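Long-range contacts in SCO1/SenC family lipoprotein (Bacillus anthracis, PDB 4HDE), which probably acts as a membrane-tethered copper chaperone or thiol-disulfide reductase in cytochrome c oxidase assembly, as other SCO1/SenC proteins do: residues 36-41 with 53-58; 72-77 with 101-106. One frame throughout, in Å; residues are numbered along the deposited sequence.

Contact 1 of 2, residues 36-41 with 53-58; sequences VADFMF and ANMAKL
Selenomethionine Met55 carries most of this interface, driving its terminal methyl between Val36 and Asp38 on the strand. Apolar packing makes up much of the contact. Met55 CE rests 3.8 Å from Val36 CG1, the two side chains running past one another the opposite way. The same CG1 meets Leu58 CD2 more loosely, at 4.4 Å. Because the Met55 chain bends at its last torsion (chi3 -82°), CE turns aside from the line of the chain. Phe71 and Phe137, from the two strands that flank 35-40, also pack against Met55.

This is a beta-alpha step of the thioredoxin-like fold, part of the beta-alpha-beta unit 35-40, 48-64, 70-75: strand 35-40 leads into helix 48-64, which runs back nearly antiparallel across the sheet (167° between the short segments, axes 10.9 Å apart). Cys48, the second cysteine of the CXXXC motif typical of SCO proteins, starts that helix and is touched by Met40 and Phe41 from the end of the strand segment.

The second kind of contact is apolar against polar. Asp38 and Met55 meet tip to tip, with the methyl almost straight above the carboxylate carbon: Met55 CE is 3.5 Å from Asp38 CG. It stands nearly equally far from both oxygens, 3.7 Å from Asp38 OD1 and 3.8 Å from Asp38 OD2. The approach is van der Waals packing on a flat group. OD1 of this buried side chain finds its hydrogen-bond partner in Ser73 OG on the adjacent strand.

Contact 2 of 2, residues 72-77 with 101-106; sequences VSFSVD and NLLTGY
Ser73 and Leu103 clamp two parallel strands of the thioredoxin-like sheet, 70-75 and the outermost 100-103, which are joined through helix 83-90 as a beta-alpha-beta unit. Ser73 N donates to Asn101 O (3.0 Å), Leu103 N to Ser73 O (2.8 Å) and Ser75 N to Leu103 O (2.9 Å), the regular parallel ladder.

Packing is tightest on the face bearing Val72, Phe74 and Leu103. Leu103 CD1 lies 3.6 Å from Val72 CG1 and 3.7 Å from Phe74 CE1, its side chain running beside that of Phe74 in the same direction. Val72 CG1 also sits over the rim of one face of the Phe74 ring. The other face is looser: Ser73 CB comes no nearer to the Leu102 side chain than 4.0 Å, at CG, and Leu102 turns to Leu86 and Ile90 of helix 83-90.

Beyond the ladder 101-106 alone turns out to solvent, at exposed Gly105 and partly exposed Tyr106, while 72-77 stays buried. On the buried side, Ser75 OG accepts from Asp77 N in an ST turn and is also hydrogen-bonded to Asp81 OD2. Tyr106 OH donates 2.7 Å to Ser75 O, in the carbonyl plane on a lone pair (C=O...O angle 125°).

In the fold
Both contacts are buried and serve successive beta-alpha-beta units of one sheet. Contact 1 lays a helix on strand 35-40 near the middle of the sheet; contact 2 zips strand 70-75 to the edge strand 100-103, and its loop end reaches the surface. Their chemistry follows: side-chain packing, mostly around one methyl, in contact 1, a backbone ladder flanked by apolar side chains in contact 2. Strands 35-40 and 70-75 are neighbours, so the two contacts touch, with centres about 12 Å apart. Phe39 packs on Phe74, and Met40 O probably accepts a hydrogen bond from Val76 N, carrying the pairing past the end of strand 70-75.

Contact 1 of 2, residues 36-41 with 53-58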
ATOM      1  N   VAL A  36       5.932  -1.829   0.960  1.00 11.97           N
ATOM      2  CA  VAL A  36       5.207  -1.765  -0.298  1.00 12.44           C
ATOM      3  C   VAL A  36       3.848  -1.150  -0.029  1.00 11.87           C
ATOM      4  O   VAL A  36       3.153  -1.557   0.902  1.00 13.87           O
ATOM      5  CB  VAL A  36       5.015  -3.163  -0.890  1.00 13.61           C
ATOM      6  CG1 VAL A  36       4.304  -3.087  -2.226  1.00 16.09           C
ATOM      7  CG2 VAL A  36       6.363  -3.851  -1.051  1.00 18.29           C
ATOM      8  N   ALA A  37       3.482  -0.160  -0.836  1.00 11.60           N
ATOM      9  CA  ALA A  37       2.219   0.562  -0.665  1.00 13.32           C
ATOM     10  C   ALA A  37       1.274   0.360  -1.854  1.00 11.25           C
ATOM     11  O   ALA A  37       1.708   0.276  -3.012  1.00 12.85           O
ATOM     12  CB  ALA A  37       2.488   2.039  -0.479  1.00 15.11           C
ATOM     13  N   ASP A  38      -0.022   0.286  -1.558  1.00 11.73           N
ATOM     14  CA  ASP A  38      -1.039   0.477  -2.577  1.00 12.57           C
ATOM     15  C   ASP A  38      -2.199   1.323  -2.042  1.00 12.86           C
ATOM     16  O   ASP A  38      -2.242   1.651  -0.851  1.00 13.72           O
ATOM     17  CB  ASP A  38      -1.489  -0.861  -3.199  1.00 12.82           C
ATOM     18  CG  ASP A  38      -2.340  -1.711  -2.268  1.00 14.63           C
ATOM     19  OD1 ASP A  38      -2.413  -1.429  -1.059  1.00 13.80           O
ATOM     20  OD2 ASP A  38      -2.939  -2.711  -2.756  1.00 15.61           O
ATOM     21  N   PHE A  39      -3.112   1.672  -2.946  1.00 12.98           N
ATOM     22  CA  PHE A  39      -4.316   2.454  -2.649  1.00 13.20           C
ATOM     23  C   PHE A  39      -5.530   1.630  -3.047  1.00 13.76           C
ATOM     24  O   PHE A  39      -5.551   1.043  -4.125  1.00 15.29           O
ATOM     25  CB  PHE A  39      -4.287   3.776  -3.418  1.00 15.63           C
ATOM     26  CG  PHE A  39      -3.242   4.731  -2.923  1.00 14.01           C
ATOM     27  CD1 PHE A  39      -3.572   5.718  -2.010  1.00 15.92           C
ATOM     28  CD2 PHE A  39      -1.924   4.638  -3.354  1.00 17.01           C
ATOM     29  CE1 PHE A  39      -2.611   6.605  -1.533  1.00 16.65           C
ATOM     30  CE2 PHE A  39      -0.959   5.525  -2.878  1.00 19.21           C
ATOM     31  CZ  PHE A  39      -1.307   6.505  -1.964  1.00 17.67           C
HETATM   32  N   MSE A  40      -6.538   1.592  -2.189  1.00 13.74           N
HETATM   33  CA  MSE A  40      -7.714   0.762  -2.432  0.54 13.13           C
HETATM   34  C   MSE A  40      -8.892   1.237  -1.599  1.00 12.78           C
HETATM   35  O   MSE A  40      -8.782   2.195  -0.844  1.00 13.62           O
HETATM   36  CB  MSE A  40      -7.402  -0.692  -2.092  0.54 15.01           C
HETATM   37  CG  MSE A  40      -6.746  -0.871  -0.731  0.54 16.48           C
HETATM   38 SE   MSE A  40      -7.362  -2.462   0.193  0.34 39.68          SE
HETATM   39  CE  MSE A  40      -9.057  -1.780   0.860  0.54 25.13           C
ATOM     40  N   PHE A  41     -10.039   0.594  -1.770  1.00 14.06           N
ATOM     41  CA  PHE A  41     -11.192   0.875  -0.919  1.00 13.67           C
ATOM     42  C   PHE A  41     -12.067  -0.357  -0.821  1.00 15.25           C
ATOM     43  O   PHE A  41     -12.111  -1.162  -1.747  1.00 17.01           O
ATOM     44  CB  PHE A  41     -11.969   2.138  -1.348  1.00 14.61           C
ATOM     45  CG  PHE A  41     -12.664   2.039  -2.684  1.00 15.45           C
ATOM     46  CD1 PHE A  41     -14.053   2.019  -2.765  1.00 16.52           C
ATOM     47  CD2 PHE A  41     -11.927   2.029  -3.857  1.00 15.37           C
ATOM     48  CE1 PHE A  41     -14.686   1.948  -4.001  1.00 17.66           C
ATOM     49  CE2 PHE A  41     -12.556   1.967  -5.092  1.00 16.64           C
ATOM     50  CZ  PHE A  41     -13.922   1.913  -5.163  1.00 17.38           C
ATOM     51  N   ALA A  53      -5.410  -9.578  -3.371  1.00 12.34           N
ATOM     52  CA  ALA A  53      -4.933 -10.951  -3.520  1.00 12.96           C
ATOM     53  C   ALA A  53      -3.505 -10.973  -4.072  1.00 13.38           C
ATOM     54  O   ALA A  53      -2.684 -11.821  -3.685  1.00 13.21           O
ATOM     55  CB  ALA A  53      -5.860 -11.738  -4.414  1.00 15.13           C
ATOM     56  N   ASN A  54      -3.201 -10.061  -4.990  1.00 13.26           N
ATOM     57  CA  ASN A  54      -1.849  -9.989  -5.542  1.00 12.19           C
ATOM     58  C   ASN A  54      -0.843  -9.545  -4.481  1.00 12.47           C
ATOM     59  O   ASN A  54       0.265 -10.080  -4.380  1.00 12.86           O
ATOM     60  CB  ASN A  54      -1.801  -9.062  -6.754  1.00 14.94           C
ATOM     61  CG  ASN A  54      -2.609  -9.582  -7.921  1.00 15.80           C
ATOM     62  OD1 ASN A  54      -2.926 -10.769  -8.002  1.00 17.19           O
ATOM     63  ND2 ASN A  54      -2.954  -8.690  -8.840  1.00 18.36           N
HETATM   64  N   MSE A  55      -1.227  -8.575  -3.668  1.00 12.04           N
HETATM   65  CA  MSE A  55      -0.376  -8.175  -2.577  1.00 11.40           C
HETATM   66  C   MSE A  55      -0.178  -9.326  -1.587  1.00 11.45           C
HETATM   67  O   MSE A  55       0.919  -9.516  -1.069  1.00 12.60           O
HETATM   68  CB  MSE A  55      -0.923  -6.925  -1.891  1.00 13.16           C
HETATM   69  CG  MSE A  55       0.012  -6.393  -0.805  1.00 14.32           C
HETATM   70 SE   MSE A  55      -0.363  -4.580  -0.201  0.61 15.06          SE
HETATM   71  CE  MSE A  55       0.562  -3.609  -1.625  1.00 18.60           C
ATOM     72  N   ALA A  56      -1.222 -10.116  -1.343  1.00 11.99           N
ATOM     73  CA  ALA A  56      -1.084 -11.287  -0.474  1.00 12.27           C
ATOM     74  C   ALA A  56      -0.113 -12.331  -1.047  1.00 13.13           C
ATOM     75  O   ALA A  56       0.634 -12.974  -0.304  1.00 13.00           O
ATOM     76  CB  ALA A  56      -2.438 -11.905  -0.205  1.00 12.78           C
ATOM     77  N   LYS A  57      -0.117 -12.506  -2.364  1.00 12.73           N
ATOM     78  CA  LYS A  57       0.823 -13.427  -2.998  1.00 12.70           C
ATOM     79  C   LYS A  57       2.244 -12.905  -2.794  1.00 13.53           C
ATOM     80  O   LYS A  57       3.148 -13.671  -2.447  1.00 13.96           O
ATOM     81  CB  LYS A  57       0.510 -13.584  -4.482  1.00 13.37           C
ATOM     82  CG  LYS A  57       1.454 -14.551  -5.191  1.00 16.61           C
ATOM     83  CD  LYS A  57       0.921 -14.976  -6.556  1.00 16.30           C
ATOM     84  CE  LYS A  57       1.967 -15.768  -7.331  1.00 18.70           C
ATOM     85  NZ  LYS A  57       2.429 -16.995  -6.620  1.00 20.84           N
ATOM     86  N   LEU A  58       2.433 -11.601  -2.966  1.00 12.77           N
ATOM     87  CA  LEU A  58       3.727 -10.976  -2.734  1.00 12.87           C
ATOM     88  C   LEU A  58       4.164 -11.140  -1.283  1.00 13.18           C
ATOM     89  O   LEU A  58       5.332 -11.411  -1.014  1.00 12.80           O
ATOM     90  CB  LEU A  58       3.671  -9.495  -3.117  1.00 13.31           C
ATOM     91  CG  LEU A  58       4.958  -8.690  -2.953  1.00 12.93           C
ATOM     92  CD1 LEU A  58       6.096  -9.315  -3.740  1.00 15.23           C
ATOM     93  CD2 LEU A  58       4.707  -7.270  -3.414  1.00 15.48           C
TER

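Contact 2 of 2, residues 72-77 with 101-106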
ATOM      1  N   VAL A  72       1.475  -1.875   3.203  1.00 10.75           N
ATOM      2  CA  VAL A  72       0.576  -0.803   3.613  1.00 11.28           C
ATOM      3  C   VAL A  72      -0.430  -0.551   2.509  1.00 11.85           C
ATOM      4  O   VAL A  72      -0.057  -0.347   1.358  1.00 13.31           O
ATOM      5  CB  VAL A  72       1.351   0.500   3.908  1.00 12.23           C
ATOM      6  CG1 VAL A  72       0.397   1.651   4.252  1.00 14.72           C
ATOM      7  CG2 VAL A  72       2.357   0.278   5.034  1.00 13.40           C
ATOM      8  N   SER A  73      -1.709  -0.572   2.874  1.00 11.42           N
ATOM      9  CA  SER A  73      -2.784  -0.226   1.945  1.00 11.66           C
ATOM     10  C   SER A  73      -3.508   1.005   2.467  1.00 11.85           C
ATOM     11  O   SER A  73      -4.049   0.979   3.572  1.00 14.08           O
ATOM     12  CB  SER A  73      -3.792  -1.371   1.828  1.00 12.19           C
ATOM     13  OG  SER A  73      -3.168  -2.563   1.349  1.00 14.07           O
ATOM     14  N   PHE A  74      -3.535   2.073   1.681  1.00 11.90           N
ATOM     15  CA  PHE A  74      -4.236   3.293   2.076  1.00 12.45           C
ATOM     16  C   PHE A  74      -5.651   3.255   1.531  1.00 12.27           C
ATOM     17  O   PHE A  74      -5.825   3.067   0.322  1.00 13.51           O
ATOM     18  CB  PHE A  74      -3.559   4.544   1.501  1.00 13.07           C
ATOM     19  CG  PHE A  74      -2.135   4.745   1.942  1.00 12.54           C
ATOM     20  CD1 PHE A  74      -1.852   5.374   3.146  1.00 13.36           C
ATOM     21  CD2 PHE A  74      -1.080   4.353   1.131  1.00 12.99           C
ATOM     22  CE1 PHE A  74      -0.547   5.578   3.554  1.00 12.94           C
ATOM     23  CE2 PHE A  74       0.242   4.555   1.539  1.00 14.88           C
ATOM     24  CZ  PHE A  74       0.499   5.177   2.751  1.00 13.24           C
ATOM     25  N   SER A  75      -6.656   3.487   2.375  1.00 11.91           N
ATOM     26  CA  SER A  75      -8.017   3.612   1.866  1.00 12.29           C
ATOM     27  C   SER A  75      -8.223   4.947   1.160  1.00 13.03           C
ATOM     28  O   SER A  75      -7.879   6.017   1.686  1.00 13.63           O
ATOM     29  CB  SER A  75      -9.059   3.478   2.976  1.00 12.78           C
ATOM     30  OG  SER A  75     -10.360   3.757   2.455  1.00 14.25           O
ATOM     31  N   VAL A  76      -8.797   4.885  -0.039  1.00 12.37           N
ATOM     32  CA  VAL A  76      -9.192   6.091  -0.755  1.00 12.52           C
ATOM     33  C   VAL A  76     -10.677   6.387  -0.598  1.00 13.68           C
ATOM     34  O   VAL A  76     -11.212   7.248  -1.289  1.00 14.50           O
ATOM     35  CB  VAL A  76      -8.811   6.027  -2.244  1.00 13.84           C
ATOM     36  CG1 VAL A  76      -7.297   5.903  -2.391  1.00 16.13           C
ATOM     37  CG2 VAL A  76      -9.521   4.867  -2.938  1.00 15.79           C
ATOM     38  N   ASP A  77     -11.338   5.689   0.316  1.00 13.95           N
ATOM     39  CA  ASP A  77     -12.729   5.993   0.639  1.00 13.31           C
ATOM     40  C   ASP A  77     -12.913   6.049   2.156  1.00 14.47           C
ATOM     41  O   ASP A  77     -13.705   5.300   2.712  1.00 14.15           O
ATOM     42  CB  ASP A  77     -13.644   4.933   0.014  1.00 14.18           C
ATOM     43  CG  ASP A  77     -15.107   5.338   0.005  1.00 16.25           C
ATOM     44  OD1 ASP A  77     -15.412   6.548   0.121  1.00 16.34           O
ATOM     45  OD2 ASP A  77     -15.955   4.436  -0.138  1.00 17.19           O
ATOM     46  N   ASN A 101      -0.583  -3.331   7.291  1.00 11.73           N
ATOM     47  CA  ASN A 101      -1.475  -2.350   7.894  1.00 12.62           C
ATOM     48  C   ASN A 101      -2.295  -1.653   6.829  1.00 12.77           C
ATOM     49  O   ASN A 101      -1.757  -1.206   5.816  1.00 14.99           O
ATOM     50  CB  ASN A 101      -0.671  -1.337   8.707  1.00 13.59           C
ATOM     51  CG  ASN A 101      -0.152  -1.923   9.979  1.00 14.05           C
ATOM     52  OD1 ASN A 101      -0.839  -1.908  11.000  1.00 16.78           O
ATOM     53  ND2 ASN A 101       1.057  -2.482   9.932  1.00 14.19           N
ATOM     54  N   LEU A 102      -3.606  -1.613   7.038  1.00 12.35           N
ATOM     55  CA  LEU A 102      -4.525  -0.913   6.143  1.00 12.18           C
ATOM     56  C   LEU A 102      -4.944   0.345   6.883  1.00 12.91           C
ATOM     57  O   LEU A 102      -5.315   0.280   8.056  1.00 13.30           O
ATOM     58  CB  LEU A 102      -5.730  -1.793   5.793  1.00 11.99           C
ATOM     59  CG  LEU A 102      -5.385  -3.067   5.020  1.00 13.86           C
ATOM     60  CD1 LEU A 102      -5.016  -4.222   5.951  1.00 16.82           C
ATOM     61  CD2 LEU A 102      -6.558  -3.456   4.157  1.00 17.76           C
ATOM     62  N   LEU A 103      -4.860   1.488   6.210  1.00 12.53           N
ATOM     63  CA  LEU A 103      -4.931   2.784   6.876  1.00 12.12           C
ATOM     64  C   LEU A 103      -6.142   3.614   6.454  1.00 11.98           C
ATOM     65  O   LEU A 103      -6.625   3.535   5.320  1.00 12.98           O
ATOM     66  CB  LEU A 103      -3.639   3.572   6.628  1.00 12.78           C
ATOM     67  CG  LEU A 103      -2.335   2.865   7.012  1.00 11.67           C
ATOM     68  CD1 LEU A 103      -1.125   3.769   6.771  1.00 12.87           C
ATOM     69  CD2 LEU A 103      -2.369   2.396   8.457  1.00 13.71           C
ATOM     70  N   THR A 104      -6.604   4.433   7.392  1.00 11.82           N
ATOM     71  CA  THR A 104      -7.753   5.294   7.184  1.00 11.53           C
ATOM     72  C   THR A 104      -7.753   6.347   8.288  1.00 13.23           C
ATOM     73  O   THR A 104      -6.726   6.560   8.945  1.00 13.21           O
ATOM     74  CB  THR A 104      -9.056   4.470   7.176  1.00 12.24           C
ATOM     75  OG1 THR A 104     -10.127   5.301   6.718  1.00 14.11           O
ATOM     76  CG2 THR A 104      -9.381   3.912   8.546  1.00 15.62           C
ATOM     77  N   GLY A 105      -8.883   7.025   8.477  1.00 14.11           N
ATOM     78  CA  GLY A 105      -9.057   7.937   9.595  1.00 16.92           C
ATOM     79  C   GLY A 105      -8.946   9.407   9.243  1.00 16.06           C
ATOM     80  O   GLY A 105      -9.244  10.269  10.056  1.00 20.48           O
ATOM     81  N   TYR A 106      -8.537   9.670   8.010  1.00 15.28           N
ATOM     82  CA  TYR A 106      -8.321  11.004   7.479  1.00 16.13           C
ATOM     83  C   TYR A 106      -9.500  11.369   6.577  1.00 14.19           C
ATOM     84  O   TYR A 106     -10.375  10.548   6.333  1.00 15.92           O
ATOM     85  CB  TYR A 106      -7.012  11.000   6.681  1.00 15.47           C
ATOM     86  CG  TYR A 106      -6.789   9.729   5.891  1.00 14.94           C
ATOM     87  CD1 TYR A 106      -5.827   8.809   6.278  1.00 15.06           C
ATOM     88  CD2 TYR A 106      -7.550   9.449   4.767  1.00 14.96           C
ATOM     89  CE1 TYR A 106      -5.622   7.646   5.561  1.00 14.12           C
ATOM     90  CE2 TYR A 106      -7.366   8.285   4.049  1.00 15.21           C
ATOM     91  CZ  TYR A 106      -6.399   7.388   4.446  1.00 13.53           C
ATOM     92  OH  TYR A 106      -6.188   6.236   3.729  1.00 13.42           O
TER